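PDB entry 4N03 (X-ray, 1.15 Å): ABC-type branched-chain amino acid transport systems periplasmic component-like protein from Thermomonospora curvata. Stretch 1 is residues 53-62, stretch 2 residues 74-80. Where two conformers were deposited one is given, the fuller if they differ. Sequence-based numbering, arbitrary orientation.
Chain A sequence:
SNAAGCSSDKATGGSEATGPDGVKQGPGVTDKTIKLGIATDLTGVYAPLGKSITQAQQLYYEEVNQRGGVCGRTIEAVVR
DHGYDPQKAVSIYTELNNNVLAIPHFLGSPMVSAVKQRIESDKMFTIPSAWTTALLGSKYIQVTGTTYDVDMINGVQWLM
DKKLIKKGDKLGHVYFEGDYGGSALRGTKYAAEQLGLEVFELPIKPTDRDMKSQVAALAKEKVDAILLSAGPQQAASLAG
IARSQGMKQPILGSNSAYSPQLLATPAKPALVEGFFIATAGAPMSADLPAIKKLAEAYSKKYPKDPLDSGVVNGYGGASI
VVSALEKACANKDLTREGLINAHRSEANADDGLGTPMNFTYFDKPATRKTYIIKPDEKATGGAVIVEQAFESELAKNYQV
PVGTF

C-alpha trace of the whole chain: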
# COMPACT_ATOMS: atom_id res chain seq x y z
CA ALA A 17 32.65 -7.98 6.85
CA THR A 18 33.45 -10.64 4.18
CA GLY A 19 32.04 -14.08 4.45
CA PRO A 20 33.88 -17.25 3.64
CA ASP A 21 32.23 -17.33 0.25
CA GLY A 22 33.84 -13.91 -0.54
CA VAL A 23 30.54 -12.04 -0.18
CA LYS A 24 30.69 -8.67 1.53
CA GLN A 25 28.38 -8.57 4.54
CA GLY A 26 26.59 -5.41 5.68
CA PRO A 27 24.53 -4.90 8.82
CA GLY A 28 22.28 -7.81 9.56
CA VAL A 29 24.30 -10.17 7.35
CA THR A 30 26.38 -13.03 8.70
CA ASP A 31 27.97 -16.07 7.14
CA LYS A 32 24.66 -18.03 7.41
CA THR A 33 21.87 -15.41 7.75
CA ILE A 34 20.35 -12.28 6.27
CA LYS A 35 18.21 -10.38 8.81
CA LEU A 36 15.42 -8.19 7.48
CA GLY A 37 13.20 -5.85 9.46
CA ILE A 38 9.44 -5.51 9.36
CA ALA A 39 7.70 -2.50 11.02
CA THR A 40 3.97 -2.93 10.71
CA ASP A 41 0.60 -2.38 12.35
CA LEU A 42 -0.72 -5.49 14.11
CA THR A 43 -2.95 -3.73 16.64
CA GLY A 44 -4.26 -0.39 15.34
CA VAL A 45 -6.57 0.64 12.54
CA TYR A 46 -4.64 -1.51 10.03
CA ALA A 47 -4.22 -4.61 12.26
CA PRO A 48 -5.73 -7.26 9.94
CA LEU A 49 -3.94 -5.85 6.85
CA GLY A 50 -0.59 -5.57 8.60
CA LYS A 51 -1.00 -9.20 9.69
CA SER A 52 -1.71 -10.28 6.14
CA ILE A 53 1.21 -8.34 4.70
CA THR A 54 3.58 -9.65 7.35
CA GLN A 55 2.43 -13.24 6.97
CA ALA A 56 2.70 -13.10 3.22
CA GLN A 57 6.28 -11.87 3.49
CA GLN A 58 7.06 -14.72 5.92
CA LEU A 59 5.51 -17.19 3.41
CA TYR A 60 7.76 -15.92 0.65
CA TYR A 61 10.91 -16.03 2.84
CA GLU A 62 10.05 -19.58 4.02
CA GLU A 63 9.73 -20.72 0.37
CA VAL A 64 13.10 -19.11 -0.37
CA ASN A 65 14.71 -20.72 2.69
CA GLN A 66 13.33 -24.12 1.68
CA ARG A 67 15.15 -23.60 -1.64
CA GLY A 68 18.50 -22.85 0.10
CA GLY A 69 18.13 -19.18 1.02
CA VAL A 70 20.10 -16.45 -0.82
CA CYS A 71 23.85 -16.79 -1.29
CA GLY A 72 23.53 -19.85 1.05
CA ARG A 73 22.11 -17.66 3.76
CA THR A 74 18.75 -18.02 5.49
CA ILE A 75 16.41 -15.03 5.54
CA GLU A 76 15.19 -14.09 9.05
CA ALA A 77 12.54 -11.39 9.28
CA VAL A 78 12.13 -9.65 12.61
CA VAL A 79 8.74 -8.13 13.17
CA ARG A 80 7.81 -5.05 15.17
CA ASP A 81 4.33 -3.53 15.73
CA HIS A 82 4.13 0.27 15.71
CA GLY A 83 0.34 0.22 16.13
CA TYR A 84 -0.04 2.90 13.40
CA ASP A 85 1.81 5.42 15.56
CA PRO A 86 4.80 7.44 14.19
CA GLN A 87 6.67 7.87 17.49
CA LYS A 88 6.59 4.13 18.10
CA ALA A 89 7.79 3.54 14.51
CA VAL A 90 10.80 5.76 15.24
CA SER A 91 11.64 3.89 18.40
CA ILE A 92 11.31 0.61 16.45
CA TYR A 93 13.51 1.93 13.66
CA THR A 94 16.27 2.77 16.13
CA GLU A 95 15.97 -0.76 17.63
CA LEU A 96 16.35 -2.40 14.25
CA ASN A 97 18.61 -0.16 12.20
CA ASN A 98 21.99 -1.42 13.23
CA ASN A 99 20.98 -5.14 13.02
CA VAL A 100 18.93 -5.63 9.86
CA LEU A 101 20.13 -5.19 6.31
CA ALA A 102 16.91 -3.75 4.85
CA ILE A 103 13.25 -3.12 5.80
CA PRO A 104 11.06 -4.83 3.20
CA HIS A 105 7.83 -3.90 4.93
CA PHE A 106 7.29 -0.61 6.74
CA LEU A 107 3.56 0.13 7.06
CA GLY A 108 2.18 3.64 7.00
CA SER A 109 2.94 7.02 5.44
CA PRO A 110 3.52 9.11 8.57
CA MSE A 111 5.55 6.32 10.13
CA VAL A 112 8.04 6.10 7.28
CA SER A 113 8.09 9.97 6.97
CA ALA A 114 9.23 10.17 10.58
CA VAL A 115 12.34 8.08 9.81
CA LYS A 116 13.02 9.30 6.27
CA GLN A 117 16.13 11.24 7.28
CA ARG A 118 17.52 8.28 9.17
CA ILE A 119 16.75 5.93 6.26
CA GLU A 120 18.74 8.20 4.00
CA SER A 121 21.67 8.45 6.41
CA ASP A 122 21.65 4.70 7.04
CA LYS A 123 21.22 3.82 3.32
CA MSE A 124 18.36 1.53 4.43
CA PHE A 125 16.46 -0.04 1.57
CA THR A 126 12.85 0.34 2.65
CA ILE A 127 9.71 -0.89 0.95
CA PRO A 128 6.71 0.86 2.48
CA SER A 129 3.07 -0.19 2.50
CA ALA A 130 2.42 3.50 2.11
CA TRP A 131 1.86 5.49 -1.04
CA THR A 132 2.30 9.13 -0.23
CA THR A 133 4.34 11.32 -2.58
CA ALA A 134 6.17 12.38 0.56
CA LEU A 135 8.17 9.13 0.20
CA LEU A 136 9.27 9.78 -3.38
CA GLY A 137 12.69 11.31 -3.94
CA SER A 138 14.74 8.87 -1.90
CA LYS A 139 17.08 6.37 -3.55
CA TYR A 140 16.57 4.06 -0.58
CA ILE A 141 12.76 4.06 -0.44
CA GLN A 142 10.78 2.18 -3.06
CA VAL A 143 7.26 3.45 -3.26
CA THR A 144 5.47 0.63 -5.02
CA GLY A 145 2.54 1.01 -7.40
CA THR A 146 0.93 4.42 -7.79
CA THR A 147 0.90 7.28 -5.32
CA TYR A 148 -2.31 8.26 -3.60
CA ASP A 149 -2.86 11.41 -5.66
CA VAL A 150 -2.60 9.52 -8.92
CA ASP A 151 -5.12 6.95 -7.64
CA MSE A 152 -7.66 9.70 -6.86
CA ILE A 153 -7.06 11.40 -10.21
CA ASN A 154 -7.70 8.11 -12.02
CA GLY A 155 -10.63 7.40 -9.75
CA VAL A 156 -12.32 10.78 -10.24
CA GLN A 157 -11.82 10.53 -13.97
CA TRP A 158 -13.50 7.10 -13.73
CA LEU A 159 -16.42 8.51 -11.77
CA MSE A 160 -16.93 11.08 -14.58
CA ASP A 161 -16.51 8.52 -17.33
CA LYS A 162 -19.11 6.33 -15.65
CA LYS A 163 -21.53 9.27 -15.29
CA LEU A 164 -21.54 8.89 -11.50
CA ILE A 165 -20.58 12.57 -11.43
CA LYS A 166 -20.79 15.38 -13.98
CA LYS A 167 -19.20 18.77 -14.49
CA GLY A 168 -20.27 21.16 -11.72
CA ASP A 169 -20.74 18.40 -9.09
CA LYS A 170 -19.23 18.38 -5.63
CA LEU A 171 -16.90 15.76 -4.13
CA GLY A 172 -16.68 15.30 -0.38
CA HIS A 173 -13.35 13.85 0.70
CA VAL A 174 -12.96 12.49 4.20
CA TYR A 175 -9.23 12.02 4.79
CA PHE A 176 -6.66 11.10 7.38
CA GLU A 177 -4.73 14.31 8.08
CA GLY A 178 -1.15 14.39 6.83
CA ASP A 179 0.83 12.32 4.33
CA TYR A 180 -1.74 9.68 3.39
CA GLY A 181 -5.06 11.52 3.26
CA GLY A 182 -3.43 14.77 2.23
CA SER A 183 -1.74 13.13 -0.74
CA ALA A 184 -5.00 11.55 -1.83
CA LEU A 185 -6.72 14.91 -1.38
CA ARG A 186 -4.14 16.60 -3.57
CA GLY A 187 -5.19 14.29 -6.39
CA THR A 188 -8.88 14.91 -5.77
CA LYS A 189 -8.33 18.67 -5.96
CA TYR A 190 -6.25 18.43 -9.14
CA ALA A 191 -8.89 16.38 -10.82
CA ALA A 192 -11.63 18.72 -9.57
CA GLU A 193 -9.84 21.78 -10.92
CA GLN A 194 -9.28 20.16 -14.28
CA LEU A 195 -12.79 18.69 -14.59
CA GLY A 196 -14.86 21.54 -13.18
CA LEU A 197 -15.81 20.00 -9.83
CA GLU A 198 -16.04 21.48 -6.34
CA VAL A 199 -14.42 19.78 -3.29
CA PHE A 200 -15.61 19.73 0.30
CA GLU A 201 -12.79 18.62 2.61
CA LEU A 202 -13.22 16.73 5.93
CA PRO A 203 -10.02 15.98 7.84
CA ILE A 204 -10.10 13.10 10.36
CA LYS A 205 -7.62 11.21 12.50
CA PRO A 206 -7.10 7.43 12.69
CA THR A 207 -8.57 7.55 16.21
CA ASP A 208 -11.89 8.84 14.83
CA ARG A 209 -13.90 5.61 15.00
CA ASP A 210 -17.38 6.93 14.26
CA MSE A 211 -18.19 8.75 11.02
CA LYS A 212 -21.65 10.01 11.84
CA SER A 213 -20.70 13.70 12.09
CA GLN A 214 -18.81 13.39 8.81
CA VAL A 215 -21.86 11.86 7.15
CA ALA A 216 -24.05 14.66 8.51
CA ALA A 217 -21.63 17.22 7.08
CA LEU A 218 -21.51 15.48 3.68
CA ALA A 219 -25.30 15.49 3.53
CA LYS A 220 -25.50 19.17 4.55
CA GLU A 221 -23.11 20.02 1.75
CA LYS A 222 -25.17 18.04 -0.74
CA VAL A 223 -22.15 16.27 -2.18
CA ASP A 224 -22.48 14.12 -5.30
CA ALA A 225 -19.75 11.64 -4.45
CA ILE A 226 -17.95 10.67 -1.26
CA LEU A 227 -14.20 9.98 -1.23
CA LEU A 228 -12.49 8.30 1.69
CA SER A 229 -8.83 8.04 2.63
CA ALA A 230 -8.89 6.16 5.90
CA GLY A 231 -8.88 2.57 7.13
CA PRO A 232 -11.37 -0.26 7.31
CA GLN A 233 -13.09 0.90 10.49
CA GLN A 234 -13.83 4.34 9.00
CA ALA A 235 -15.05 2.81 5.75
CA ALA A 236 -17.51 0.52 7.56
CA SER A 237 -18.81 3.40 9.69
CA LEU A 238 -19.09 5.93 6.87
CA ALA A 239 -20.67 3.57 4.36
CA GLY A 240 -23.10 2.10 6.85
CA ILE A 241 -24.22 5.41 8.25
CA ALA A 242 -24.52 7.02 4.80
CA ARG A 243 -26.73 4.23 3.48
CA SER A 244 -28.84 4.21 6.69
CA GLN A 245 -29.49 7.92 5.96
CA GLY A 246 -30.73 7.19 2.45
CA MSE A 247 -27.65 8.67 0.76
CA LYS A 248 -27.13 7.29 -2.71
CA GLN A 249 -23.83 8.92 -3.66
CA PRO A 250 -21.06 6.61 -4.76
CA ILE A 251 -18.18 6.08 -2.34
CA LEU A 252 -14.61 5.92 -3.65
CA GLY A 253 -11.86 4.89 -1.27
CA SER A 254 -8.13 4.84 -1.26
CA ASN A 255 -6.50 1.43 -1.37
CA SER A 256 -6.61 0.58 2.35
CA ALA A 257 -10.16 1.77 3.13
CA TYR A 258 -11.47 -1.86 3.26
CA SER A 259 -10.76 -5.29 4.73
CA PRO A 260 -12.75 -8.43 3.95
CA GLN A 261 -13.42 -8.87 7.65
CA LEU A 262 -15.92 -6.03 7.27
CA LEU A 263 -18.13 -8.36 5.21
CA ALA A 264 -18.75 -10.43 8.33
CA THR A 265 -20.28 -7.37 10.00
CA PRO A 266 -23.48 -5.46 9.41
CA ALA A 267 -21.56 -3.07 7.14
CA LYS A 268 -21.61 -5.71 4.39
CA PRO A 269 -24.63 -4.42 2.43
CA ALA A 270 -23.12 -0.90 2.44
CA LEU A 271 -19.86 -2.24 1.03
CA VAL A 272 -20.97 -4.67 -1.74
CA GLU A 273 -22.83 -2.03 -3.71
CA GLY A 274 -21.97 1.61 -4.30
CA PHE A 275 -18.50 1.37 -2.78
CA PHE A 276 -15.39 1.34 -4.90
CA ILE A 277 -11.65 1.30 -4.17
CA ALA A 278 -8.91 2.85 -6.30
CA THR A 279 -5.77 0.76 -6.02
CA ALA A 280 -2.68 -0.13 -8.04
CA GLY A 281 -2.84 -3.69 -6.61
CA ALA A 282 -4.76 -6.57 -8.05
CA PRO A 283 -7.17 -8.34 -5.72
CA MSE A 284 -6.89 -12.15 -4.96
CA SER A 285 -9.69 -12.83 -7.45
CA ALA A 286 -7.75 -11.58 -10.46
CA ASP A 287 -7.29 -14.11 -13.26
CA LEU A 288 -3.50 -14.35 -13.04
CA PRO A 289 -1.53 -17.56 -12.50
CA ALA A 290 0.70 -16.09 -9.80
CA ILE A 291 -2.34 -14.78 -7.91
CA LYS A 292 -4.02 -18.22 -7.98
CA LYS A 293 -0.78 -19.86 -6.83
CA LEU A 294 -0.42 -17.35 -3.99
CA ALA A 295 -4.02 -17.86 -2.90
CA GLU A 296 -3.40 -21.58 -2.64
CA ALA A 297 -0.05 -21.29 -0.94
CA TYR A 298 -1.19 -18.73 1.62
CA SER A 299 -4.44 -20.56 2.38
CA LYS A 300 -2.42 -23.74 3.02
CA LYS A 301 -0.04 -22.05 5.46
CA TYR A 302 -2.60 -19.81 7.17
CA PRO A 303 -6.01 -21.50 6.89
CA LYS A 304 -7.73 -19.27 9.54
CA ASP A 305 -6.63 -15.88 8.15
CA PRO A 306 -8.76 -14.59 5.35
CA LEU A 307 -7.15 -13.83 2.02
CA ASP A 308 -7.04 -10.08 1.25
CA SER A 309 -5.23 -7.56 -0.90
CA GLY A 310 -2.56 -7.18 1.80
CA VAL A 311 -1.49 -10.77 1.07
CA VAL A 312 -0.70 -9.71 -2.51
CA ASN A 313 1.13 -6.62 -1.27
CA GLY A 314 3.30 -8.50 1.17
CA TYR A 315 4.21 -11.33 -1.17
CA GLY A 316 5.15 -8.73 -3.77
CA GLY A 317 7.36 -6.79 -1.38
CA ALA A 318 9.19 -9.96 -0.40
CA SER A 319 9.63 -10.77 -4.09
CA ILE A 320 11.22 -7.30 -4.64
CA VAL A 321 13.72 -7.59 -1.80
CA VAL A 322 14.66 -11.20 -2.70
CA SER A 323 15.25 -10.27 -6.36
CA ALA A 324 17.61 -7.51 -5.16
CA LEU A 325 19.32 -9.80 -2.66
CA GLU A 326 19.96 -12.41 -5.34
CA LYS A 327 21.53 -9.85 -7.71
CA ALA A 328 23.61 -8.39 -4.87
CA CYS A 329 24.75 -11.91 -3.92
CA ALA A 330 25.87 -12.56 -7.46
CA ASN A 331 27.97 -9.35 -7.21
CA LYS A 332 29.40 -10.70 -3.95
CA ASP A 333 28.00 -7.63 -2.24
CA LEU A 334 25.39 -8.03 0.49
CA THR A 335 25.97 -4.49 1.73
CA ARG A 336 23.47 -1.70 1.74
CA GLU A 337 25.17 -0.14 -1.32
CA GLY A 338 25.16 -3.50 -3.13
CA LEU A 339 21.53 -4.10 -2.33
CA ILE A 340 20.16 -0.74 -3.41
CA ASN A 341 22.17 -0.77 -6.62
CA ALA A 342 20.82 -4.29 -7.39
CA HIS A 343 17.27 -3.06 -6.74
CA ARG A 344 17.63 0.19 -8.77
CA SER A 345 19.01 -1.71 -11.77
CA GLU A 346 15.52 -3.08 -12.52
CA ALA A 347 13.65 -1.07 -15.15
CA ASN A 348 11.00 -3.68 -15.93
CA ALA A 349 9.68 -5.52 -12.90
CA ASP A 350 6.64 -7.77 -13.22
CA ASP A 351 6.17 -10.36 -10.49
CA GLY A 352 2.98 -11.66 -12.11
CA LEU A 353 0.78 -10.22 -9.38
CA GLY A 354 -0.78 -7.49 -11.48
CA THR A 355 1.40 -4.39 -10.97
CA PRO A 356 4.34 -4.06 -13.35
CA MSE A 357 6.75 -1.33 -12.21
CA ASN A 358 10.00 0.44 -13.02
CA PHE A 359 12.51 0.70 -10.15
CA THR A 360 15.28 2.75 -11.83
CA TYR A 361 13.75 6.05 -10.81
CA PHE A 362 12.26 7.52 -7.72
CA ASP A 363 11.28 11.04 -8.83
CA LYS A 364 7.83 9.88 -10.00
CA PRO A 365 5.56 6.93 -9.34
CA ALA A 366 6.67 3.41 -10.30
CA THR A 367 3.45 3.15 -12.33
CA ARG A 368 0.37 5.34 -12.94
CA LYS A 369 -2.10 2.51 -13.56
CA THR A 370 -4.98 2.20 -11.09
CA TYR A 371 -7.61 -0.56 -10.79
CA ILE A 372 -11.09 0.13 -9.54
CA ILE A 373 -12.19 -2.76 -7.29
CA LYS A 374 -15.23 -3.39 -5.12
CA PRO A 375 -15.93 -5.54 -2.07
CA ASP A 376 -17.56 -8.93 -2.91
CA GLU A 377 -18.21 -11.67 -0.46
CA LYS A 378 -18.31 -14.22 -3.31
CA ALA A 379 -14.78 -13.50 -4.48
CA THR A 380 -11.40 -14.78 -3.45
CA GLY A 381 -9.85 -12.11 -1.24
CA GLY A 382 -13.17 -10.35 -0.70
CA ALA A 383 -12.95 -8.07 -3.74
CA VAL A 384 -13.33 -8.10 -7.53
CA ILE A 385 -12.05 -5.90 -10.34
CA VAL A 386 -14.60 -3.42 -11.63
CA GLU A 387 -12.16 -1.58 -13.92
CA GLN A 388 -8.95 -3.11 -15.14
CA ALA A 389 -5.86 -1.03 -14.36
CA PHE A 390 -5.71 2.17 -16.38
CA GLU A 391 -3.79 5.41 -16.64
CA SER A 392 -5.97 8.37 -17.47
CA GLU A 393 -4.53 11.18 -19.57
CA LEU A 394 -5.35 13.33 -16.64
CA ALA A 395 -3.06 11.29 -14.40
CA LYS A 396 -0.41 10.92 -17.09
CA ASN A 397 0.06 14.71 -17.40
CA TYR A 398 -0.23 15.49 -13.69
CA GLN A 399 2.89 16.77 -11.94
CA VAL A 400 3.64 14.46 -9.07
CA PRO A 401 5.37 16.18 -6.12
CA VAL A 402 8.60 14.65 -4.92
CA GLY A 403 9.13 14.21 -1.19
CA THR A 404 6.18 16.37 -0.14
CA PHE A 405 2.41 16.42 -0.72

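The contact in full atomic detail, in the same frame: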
# COMPACT_ATOMS: atom_id res chain seq x y z
N ILE A 53 -0.02 -8.72 5.39
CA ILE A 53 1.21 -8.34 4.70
C ILE A 53 2.42 -9.08 5.29
O ILE A 53 3.25 -9.62 4.59
CB ILE A 53 1.41 -6.82 4.73
CG1 ILE A 53 0.29 -6.12 3.97
CG2 ILE A 53 2.74 -6.46 4.13
CD1 ILE A 53 0.19 -4.64 4.28
N THR A 54 2.47 -9.05 6.61
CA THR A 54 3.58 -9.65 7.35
C THR A 54 3.64 -11.17 7.13
O THR A 54 4.71 -11.72 6.90
CB THR A 54 3.46 -9.30 8.81
OG1 THR A 54 3.57 -7.89 8.93
CG2 THR A 54 4.54 -9.93 9.66
N GLN A 55 2.47 -11.81 7.19
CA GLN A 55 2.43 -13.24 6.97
C GLN A 55 2.76 -13.61 5.57
O GLN A 55 3.40 -14.65 5.33
CB GLN A 55 1.04 -13.80 7.38
CG GLN A 55 0.88 -13.80 8.89
CD GLN A 55 -0.36 -14.50 9.42
OE1 GLN A 55 -0.39 -14.85 10.61
NE2 GLN A 55 -1.36 -14.68 8.61
N ALA A 56 2.35 -12.81 4.59
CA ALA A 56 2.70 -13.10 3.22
C ALA A 56 4.17 -12.97 2.93
O ALA A 56 4.74 -13.77 2.17
CB ALA A 56 1.88 -12.27 2.24
N GLN A 57 4.82 -12.00 3.57
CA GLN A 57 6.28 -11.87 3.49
C GLN A 57 6.93 -13.13 4.11
O GLN A 57 7.85 -13.66 3.51
CB GLN A 57 6.77 -10.63 4.23
CG GLN A 57 6.41 -9.32 3.53
CD GLN A 57 7.55 -8.37 3.35
OE1 GLN A 57 8.60 -8.49 3.96
NE2 GLN A 57 7.33 -7.35 2.52
N GLN A 58 6.47 -13.54 5.28
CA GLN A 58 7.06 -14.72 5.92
C GLN A 58 6.86 -15.99 5.01
O GLN A 58 7.76 -16.84 4.92
CB GLN A 58 6.57 -14.92 7.40
CG GLN A 58 6.81 -13.79 8.46
CD GLN A 58 8.24 -13.57 9.04
OE1 GLN A 58 9.12 -14.42 8.95
NE2 GLN A 58 8.46 -12.40 9.66
N LEU A 59 5.73 -16.10 4.34
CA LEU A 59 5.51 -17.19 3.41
C LEU A 59 6.55 -17.19 2.31
O LEU A 59 7.17 -18.25 2.02
CB LEU A 59 4.11 -17.07 2.80
CG LEU A 59 3.78 -18.14 1.76
CD1 LEU A 59 3.75 -19.56 2.25
CD2 LEU A 59 2.46 -17.79 1.08
N TYR A 60 6.77 -16.03 1.70
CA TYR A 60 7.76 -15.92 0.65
C TYR A 60 9.17 -16.33 1.18
O TYR A 60 9.89 -17.10 0.55
CB TYR A 60 7.79 -14.46 0.09
CG TYR A 60 8.42 -14.36 -1.28
CD1 TYR A 60 9.81 -14.40 -1.45
CD2 TYR A 60 7.65 -14.24 -2.42
CE1 TYR A 60 10.37 -14.36 -2.73
CE2 TYR A 60 8.18 -14.22 -3.67
CZ TYR A 60 9.56 -14.24 -3.83
OH TYR A 60 10.07 -14.23 -5.09
N TYR A 61 9.57 -15.77 2.32
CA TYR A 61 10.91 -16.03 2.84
C TYR A 61 11.05 -17.51 3.20
O TYR A 61 12.11 -18.07 2.99
CB TYR A 61 11.25 -15.15 4.04
CG TYR A 61 11.16 -13.67 3.75
CD1 TYR A 61 11.58 -13.14 2.54
CD2 TYR A 61 10.61 -12.80 4.66
CE1 TYR A 61 11.47 -11.80 2.25
CE2 TYR A 61 10.50 -11.43 4.37
CZ TYR A 61 10.91 -10.94 3.16
OH TYR A 61 10.78 -9.62 2.80
N GLU A 62 10.01 -18.13 3.76
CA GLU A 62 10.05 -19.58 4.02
C GLU A 62 10.28 -20.35 2.71
O GLU A 62 11.05 -21.34 2.70
CB GLU A 62 8.77 -20.03 4.72
CG GLU A 62 8.57 -21.54 4.81
CD GLU A 62 7.17 -21.91 5.31
OE1 GLU A 62 6.99 -21.96 6.55
OE2 GLU A 62 6.25 -22.14 4.46
N THR A 74 20.17 -17.98 5.15
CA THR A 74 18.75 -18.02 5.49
C THR A 74 18.24 -16.61 5.77
O THR A 74 18.88 -15.88 6.46
CB THR A 74 18.49 -18.91 6.74
OG1 THR A 74 19.06 -18.31 7.91
CG2 THR A 74 19.08 -20.25 6.59
N ILE A 75 17.05 -16.33 5.27
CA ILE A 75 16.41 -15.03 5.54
C ILE A 75 15.63 -15.13 6.84
O ILE A 75 14.83 -16.06 7.02
CB ILE A 75 15.48 -14.64 4.38
CG1 ILE A 75 16.29 -14.42 3.11
CG2 ILE A 75 14.69 -13.39 4.74
CD1 ILE A 75 15.47 -14.14 1.87
N GLU A 76 15.89 -14.21 7.77
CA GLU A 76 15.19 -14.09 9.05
C GLU A 76 14.56 -12.70 9.11
O GLU A 76 15.29 -11.70 9.14
CB GLU A 76 16.20 -14.17 10.22
CG GLU A 76 15.66 -13.92 11.63
CD GLU A 76 16.76 -13.79 12.68
OE1 GLU A 76 17.75 -14.55 12.62
OE2 GLU A 76 16.63 -12.95 13.60
N ALA A 77 13.26 -12.65 9.18
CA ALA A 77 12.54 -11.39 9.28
C ALA A 77 12.09 -11.14 10.70
O ALA A 77 11.40 -12.01 11.27
CB ALA A 77 11.32 -11.41 8.38
N VAL A 78 12.55 -10.06 11.29
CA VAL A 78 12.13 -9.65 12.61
C VAL A 78 11.01 -8.64 12.48
O VAL A 78 11.04 -7.78 11.62
CB VAL A 78 13.27 -9.11 13.48
CG1 VAL A 78 14.38 -10.13 13.58
CG2 VAL A 78 13.83 -7.81 12.97
N VAL A 79 9.99 -8.85 13.31
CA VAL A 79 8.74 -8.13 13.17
C VAL A 79 8.48 -7.28 14.38
O VAL A 79 8.48 -7.80 15.49
CB VAL A 79 7.54 -9.08 12.94
CG1 VAL A 79 6.23 -8.32 12.87
CG2 VAL A 79 7.75 -9.91 11.71
N ARG A 80 8.21 -5.99 14.14
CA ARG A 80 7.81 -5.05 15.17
C ARG A 80 6.47 -4.39 14.82
O ARG A 80 6.18 -4.12 13.66
CB ARG A 80 8.84 -3.95 15.39
CG ARG A 80 10.11 -4.41 16.09
CD ARG A 80 9.87 -4.60 17.58
NE ARG A 80 11.13 -4.86 18.24
CZ ARG A 80 11.74 -6.04 18.24
NH1 ARG A 80 11.17 -7.07 17.64
NH2 ARG A 80 12.90 -6.16 18.85
O HOH W 1 11.72 -14.89 9.40

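A helix laid against a β-strand must match two periodicities, and residues 53-62 and 74-80 of this periplasmic component-like protein show how that is done. Helix and strand run nearly antiparallel, at 166°, with their axes 8.9 Å apart at closest approach. A strand turns alternate side chains to one side, so Ile 75, Ala 77 and Val 79 point toward the helix while Glu 76 and Val 78 point away. The helix answers with residues three or four apart, Thr 54, Gln 58 and Tyr 61, which pair in register with Val 79, Ala 77 and Ile 75.

Apolar contact dominates at the two ends. Ile 75 CG2 sits over one face of the Tyr 61 ring, 4.0 Å from its centroid and 25° off the normal, a CH-π arrangement in which a methyl group meets the aromatic electron cloud. The small side chain of Ala 77 also approaches this ring, its CB lying 4.0 Å from Tyr 61 CD2. The ring is tethered at its far end, where Tyr 61 OH donates to Gln 57 OE1 at 2.7 Å. At the other end of the contact, methyl meets methyl: Thr 54 CG2 lies 3.8 Å from Val 79 CG2.

Polar bonding centres on Gln 58. Its CA-to-CB bond points sideways, but the m, m rotamer brings the amide nearer the strand. There Gln 58 NE2 donates a nearly straight but long, weak hydrogen bond to Ala 77 O (3.4 Å), and it also lies 3.3 Å from Val 79 CG2. The amide's other atom works through water 1, which donates to Gln 58 OE1 and accepts from Ala 77 N, both at 2.7 Å. One side chain thus serves both backbone polar groups of a single strand residue, directly and through solvent.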